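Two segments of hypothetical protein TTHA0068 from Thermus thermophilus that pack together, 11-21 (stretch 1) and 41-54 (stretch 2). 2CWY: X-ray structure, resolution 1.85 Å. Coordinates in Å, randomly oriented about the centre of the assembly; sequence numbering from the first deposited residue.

Stretch 1, residues 11-21: LWRAGRYYEVH
Stretch 2, residues 41-54: GVILLAAALHQRRL

No direct hydrogen bond crosses this contact, although Gly15 O lies only 2.6 Å from Arg53 NH1 and 2.9 Å from Arg53 NH2. The carbonyl oxygen sits over a face of the guanidinium, so the angles are too poor for a hydrogen bond. Arg53 reaches this point with chi1 at -94°, between wells, and its remaining chi angles near 180°; its NE lies 3.6 Å from Tyr17 CE2, which lies over a guanidinium face.

Stretch 1 ends one helix at Arg13, turns through Ala14 to Arg16, and begins a second helix at Tyr17, with Arg16 at the N-cap position. Gly15 takes phi/psi 73/20, a region that favours glycine, and an ideal CB there would lie 2.0 Å from Arg53 NH2, a clash. The turn is held by backbone hydrogen bonds from Gly15 N to Trp12 O (3.0 Å) and from Arg16 N to Leu11 O (2.9 Å).

Stretch 2 is helical from Gly41 to Arg53. It runs nearly antiparallel to helix 17-21, with 153° between their directions and 8.1 Å between axes at closest approach. The register pairs Tyr17 with Ala46 (CA to CA, 4.9 Å) and His21 with Ile43 (CA to CA, 5.0 Å). Alanine suits such proximity: Ala46 CB fits 3.4 Å from the backbone atom Tyr17 O and 3.8 Å from Val20 CG1, where Val20 (chi1 t) adds a compact apolar surface.

The CA-to-CB bond of Tyr17 (chi1 m, chi2 -56°) points toward stretch 2, and its ring lies against Leu49 (m, t). Leu49 CB stands 3.6 Å from the Tyr17 ring centroid, only 8° off the normal, a CH-pi contact. Leu49 CD1 also touches two aromatic rings, lying 3.5 Å from Tyr17 CE1 and 3.4 Å from Trp12 CZ2. Trp12 (chi1 t, chi2 -72°) thus extends the apolar surface from the first helix, with CH2 4.0 Å from Leu45 CB.

Farther along the second helix, His21 (chi1 t, chi2 157°) offers a ring face to Ile43 (m, t), whose CG2 lies 3.4 Å from the His21 ring centroid in another CH-pi contact. Tyr18 (chi1 -150°, chi2 170°) meets His50 (chi1 t, chi2 65°) obliquely, their ring centroids 4.4 Å apart and planes at 36°. One water links the same residues: the water O accepts from Tyr18 N at 3.2 Å and lies 3.0 Å from His50 ND1 in a second hydrogen bond, giving the helix's early, unpaired amide a polar partner.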

# COMPACT_ATOMS: atom_id res chain seq x y z
N LEU A 11 -6.50 -10.05 0.32
CA LEU A 11 -6.76 -9.51 1.65
C LEU A 11 -7.39 -8.13 1.50
O LEU A 11 -8.35 -7.78 2.20
CB LEU A 11 -5.46 -9.37 2.45
CG LEU A 11 -4.69 -10.65 2.77
CD1 LEU A 11 -3.28 -10.27 3.22
CD2 LEU A 11 -5.42 -11.44 3.86
N TRP A 12 -6.82 -7.33 0.60
CA TRP A 12 -7.30 -5.97 0.34
C TRP A 12 -8.76 -5.98 -0.11
O TRP A 12 -9.57 -5.17 0.36
CB TRP A 12 -6.44 -5.31 -0.73
CG TRP A 12 -6.81 -3.88 -1.05
CD1 TRP A 12 -7.91 -3.44 -1.74
CD2 TRP A 12 -6.05 -2.71 -0.73
NE1 TRP A 12 -7.88 -2.07 -1.87
CE2 TRP A 12 -6.75 -1.60 -1.26
CE3 TRP A 12 -4.85 -2.48 -0.04
CZ2 TRP A 12 -6.28 -0.28 -1.12
CZ3 TRP A 12 -4.38 -1.17 0.09
CH2 TRP A 12 -5.10 -0.09 -0.45
N ARG A 13 -9.09 -6.89 -1.02
CA ARG A 13 -10.46 -7.01 -1.54
C ARG A 13 -11.42 -7.42 -0.43
O ARG A 13 -12.60 -7.05 -0.45
CB ARG A 13 -10.51 -8.04 -2.67
CG ARG A 13 -9.98 -7.52 -3.99
CD ARG A 13 -10.25 -8.52 -5.09
NE ARG A 13 -9.25 -9.60 -5.11
CZ ARG A 13 -8.12 -9.55 -5.81
NH1 ARG A 13 -7.85 -8.48 -6.54
NH2 ARG A 13 -7.27 -10.57 -5.77
N ALA A 14 -10.92 -8.19 0.52
CA ALA A 14 -11.74 -8.63 1.65
C ALA A 14 -11.76 -7.59 2.78
O ALA A 14 -12.31 -7.84 3.85
CB ALA A 14 -11.24 -9.97 2.17
N GLY A 15 -11.16 -6.42 2.53
CA GLY A 15 -11.15 -5.36 3.53
C GLY A 15 -10.24 -5.56 4.73
O GLY A 15 -10.42 -4.93 5.78
N ARG A 16 -9.27 -6.45 4.60
CA ARG A 16 -8.33 -6.73 5.68
C ARG A 16 -7.08 -5.86 5.52
O ARG A 16 -5.98 -6.36 5.31
CB ARG A 16 -7.96 -8.21 5.66
CG ARG A 16 -9.16 -9.11 5.96
CD ARG A 16 -8.86 -10.04 7.12
NE ARG A 16 -8.08 -11.20 6.70
CZ ARG A 16 -7.30 -11.92 7.51
NH1 ARG A 16 -6.64 -12.96 7.02
NH2 ARG A 16 -7.17 -11.58 8.79
N TYR A 17 -7.29 -4.56 5.62
CA TYR A 17 -6.22 -3.58 5.46
C TYR A 17 -5.07 -3.71 6.45
O TYR A 17 -3.90 -3.58 6.07
CB TYR A 17 -6.79 -2.17 5.53
CG TYR A 17 -7.88 -1.92 4.52
CD1 TYR A 17 -7.66 -2.12 3.15
CD2 TYR A 17 -9.14 -1.49 4.93
CE1 TYR A 17 -8.67 -1.89 2.22
CE2 TYR A 17 -10.16 -1.26 4.01
CZ TYR A 17 -9.92 -1.46 2.66
OH TYR A 17 -10.94 -1.21 1.76
N TYR A 18 -5.39 -3.95 7.71
CA TYR A 18 -4.33 -4.07 8.71
C TYR A 18 -3.52 -5.35 8.44
O TYR A 18 -2.30 -5.38 8.64
CB TYR A 18 -4.95 -4.09 10.12
CG TYR A 18 -4.05 -3.50 11.19
CD1 TYR A 18 -4.54 -3.26 12.47
CD2 TYR A 18 -2.72 -3.19 10.92
CE1 TYR A 18 -3.73 -2.72 13.47
CE2 TYR A 18 -1.89 -2.65 11.91
CZ TYR A 18 -2.40 -2.41 13.18
OH TYR A 18 -1.59 -1.87 14.16
N GLU A 19 -4.18 -6.38 7.94
CA GLU A 19 -3.49 -7.62 7.62
C GLU A 19 -2.51 -7.39 6.45
O GLU A 19 -1.41 -7.94 6.44
CB GLU A 19 -4.50 -8.70 7.23
CG GLU A 19 -4.04 -10.09 7.55
CD GLU A 19 -3.80 -10.28 9.04
OE1 GLU A 19 -4.58 -9.72 9.85
OE2 GLU A 19 -2.84 -10.99 9.41
N VAL A 20 -2.91 -6.58 5.48
CA VAL A 20 -2.03 -6.27 4.35
C VAL A 20 -0.76 -5.64 4.92
O VAL A 20 0.36 -5.99 4.52
CB VAL A 20 -2.70 -5.28 3.36
CG1 VAL A 20 -1.64 -4.66 2.44
CG2 VAL A 20 -3.74 -6.02 2.52
N HIS A 21 -0.94 -4.73 5.86
CA HIS A 21 0.18 -4.05 6.49
C HIS A 21 1.13 -5.04 7.19
O HIS A 21 2.35 -5.00 7.00
CB HIS A 21 -0.39 -3.01 7.47
CG HIS A 21 0.64 -2.10 8.07
ND1 HIS A 21 0.33 -0.86 8.57
CD2 HIS A 21 1.98 -2.26 8.23
CE1 HIS A 21 1.44 -0.28 9.01
NE2 HIS A 21 2.45 -1.11 8.82
N GLY A 41 4.94 2.21 0.48
CA GLY A 41 3.83 2.96 -0.09
C GLY A 41 2.53 2.17 0.01
O GLY A 41 1.50 2.70 0.40
N VAL A 42 2.59 0.89 -0.35
CA VAL A 42 1.40 0.03 -0.28
C VAL A 42 0.97 -0.11 1.20
O VAL A 42 -0.22 -0.10 1.52
CB VAL A 42 1.70 -1.37 -0.87
CG1 VAL A 42 0.49 -2.30 -0.66
CG2 VAL A 42 2.02 -1.26 -2.34
N ILE A 43 1.96 -0.26 2.08
CA ILE A 43 1.68 -0.37 3.51
C ILE A 43 0.94 0.89 4.00
O ILE A 43 -0.03 0.79 4.75
CB ILE A 43 3.00 -0.55 4.31
CG1 ILE A 43 3.46 -2.01 4.24
CG2 ILE A 43 2.80 -0.10 5.76
CD1 ILE A 43 4.85 -2.23 4.81
N LEU A 44 1.40 2.06 3.55
CA LEU A 44 0.78 3.33 3.98
C LEU A 44 -0.62 3.53 3.41
O LEU A 44 -1.46 4.17 4.03
CB LEU A 44 1.70 4.50 3.60
CG LEU A 44 3.01 4.58 4.41
CD1 LEU A 44 4.04 5.49 3.70
CD2 LEU A 44 2.69 5.13 5.80
N LEU A 45 -0.88 2.99 2.22
CA LEU A 45 -2.22 3.09 1.63
C LEU A 45 -3.14 2.20 2.46
O LEU A 45 -4.27 2.59 2.81
CB LEU A 45 -2.22 2.61 0.18
CG LEU A 45 -1.38 3.43 -0.80
CD1 LEU A 45 -1.55 2.86 -2.20
CD2 LEU A 45 -1.82 4.88 -0.77
N ALA A 46 -2.67 0.99 2.78
CA ALA A 46 -3.48 0.08 3.60
C ALA A 46 -3.75 0.75 4.95
O ALA A 46 -4.88 0.75 5.46
CB ALA A 46 -2.75 -1.26 3.80
N ALA A 47 -2.71 1.34 5.53
CA ALA A 47 -2.82 2.01 6.83
C ALA A 47 -3.84 3.15 6.79
O ALA A 47 -4.57 3.37 7.76
CB ALA A 47 -1.44 2.53 7.28
N ALA A 48 -3.87 3.88 5.68
CA ALA A 48 -4.80 5.00 5.53
C ALA A 48 -6.24 4.49 5.58
O ALA A 48 -7.08 5.06 6.28
CB ALA A 48 -4.56 5.70 4.20
N LEU A 49 -6.52 3.42 4.84
CA LEU A 49 -7.87 2.89 4.83
C LEU A 49 -8.28 2.30 6.18
O LEU A 49 -9.45 2.40 6.57
CB LEU A 49 -8.02 1.85 3.71
CG LEU A 49 -7.78 2.46 2.33
CD1 LEU A 49 -7.95 1.38 1.28
CD2 LEU A 49 -8.75 3.60 2.08
N HIS A 50 -7.32 1.70 6.88
CA HIS A 50 -7.59 1.13 8.20
C HIS A 50 -7.95 2.27 9.15
O HIS A 50 -8.91 2.17 9.91
CB HIS A 50 -6.36 0.39 8.73
CG HIS A 50 -6.50 -0.09 10.14
ND1 HIS A 50 -7.42 -1.04 10.52
CD2 HIS A 50 -5.87 0.29 11.28
CE1 HIS A 50 -7.35 -1.23 11.83
NE2 HIS A 50 -6.42 -0.43 12.31
N GLN A 51 -7.18 3.35 9.11
CA GLN A 51 -7.46 4.49 9.98
C GLN A 51 -8.85 5.04 9.73
O GLN A 51 -9.58 5.36 10.66
CB GLN A 51 -6.43 5.60 9.79
CG GLN A 51 -5.08 5.31 10.43
CD GLN A 51 -5.16 5.13 11.93
OE1 GLN A 51 -5.55 6.04 12.65
NE2 GLN A 51 -4.77 3.95 12.41
N ARG A 52 -9.23 5.14 8.46
CA ARG A 52 -10.54 5.69 8.14
C ARG A 52 -11.68 4.78 8.59
O ARG A 52 -12.76 5.26 8.93
CB ARG A 52 -10.60 6.03 6.65
CG ARG A 52 -9.84 7.34 6.39
CD ARG A 52 -10.72 8.54 6.78
NE ARG A 52 -11.85 8.56 5.87
CZ ARG A 52 -11.85 9.18 4.69
NH1 ARG A 52 -12.91 9.09 3.92
NH2 ARG A 52 -10.84 9.95 4.32
N ARG A 53 -11.43 3.48 8.64
CA ARG A 53 -12.44 2.54 9.11
C ARG A 53 -12.72 2.78 10.59
O ARG A 53 -13.81 2.48 11.10
CB ARG A 53 -11.97 1.11 8.92
CG ARG A 53 -12.42 0.46 7.64
CD ARG A 53 -12.16 -1.03 7.74
NE ARG A 53 -12.64 -1.76 6.57
CZ ARG A 53 -12.56 -3.08 6.45
NH1 ARG A 53 -12.03 -3.80 7.42
NH2 ARG A 53 -13.02 -3.67 5.35
N LEU A 54 -11.72 3.32 11.29
CA LEU A 54 -11.86 3.62 12.71
C LEU A 54 -12.34 5.05 12.93
O LEU A 54 -12.39 5.53 14.06
CB LEU A 54 -10.51 3.41 13.43
CG LEU A 54 -9.93 2.00 13.32
CD1 LEU A 54 -8.55 1.96 13.91
CD2 LEU A 54 -10.85 1.02 14.03
O HOH W 1 -8.39 -3.17 8.57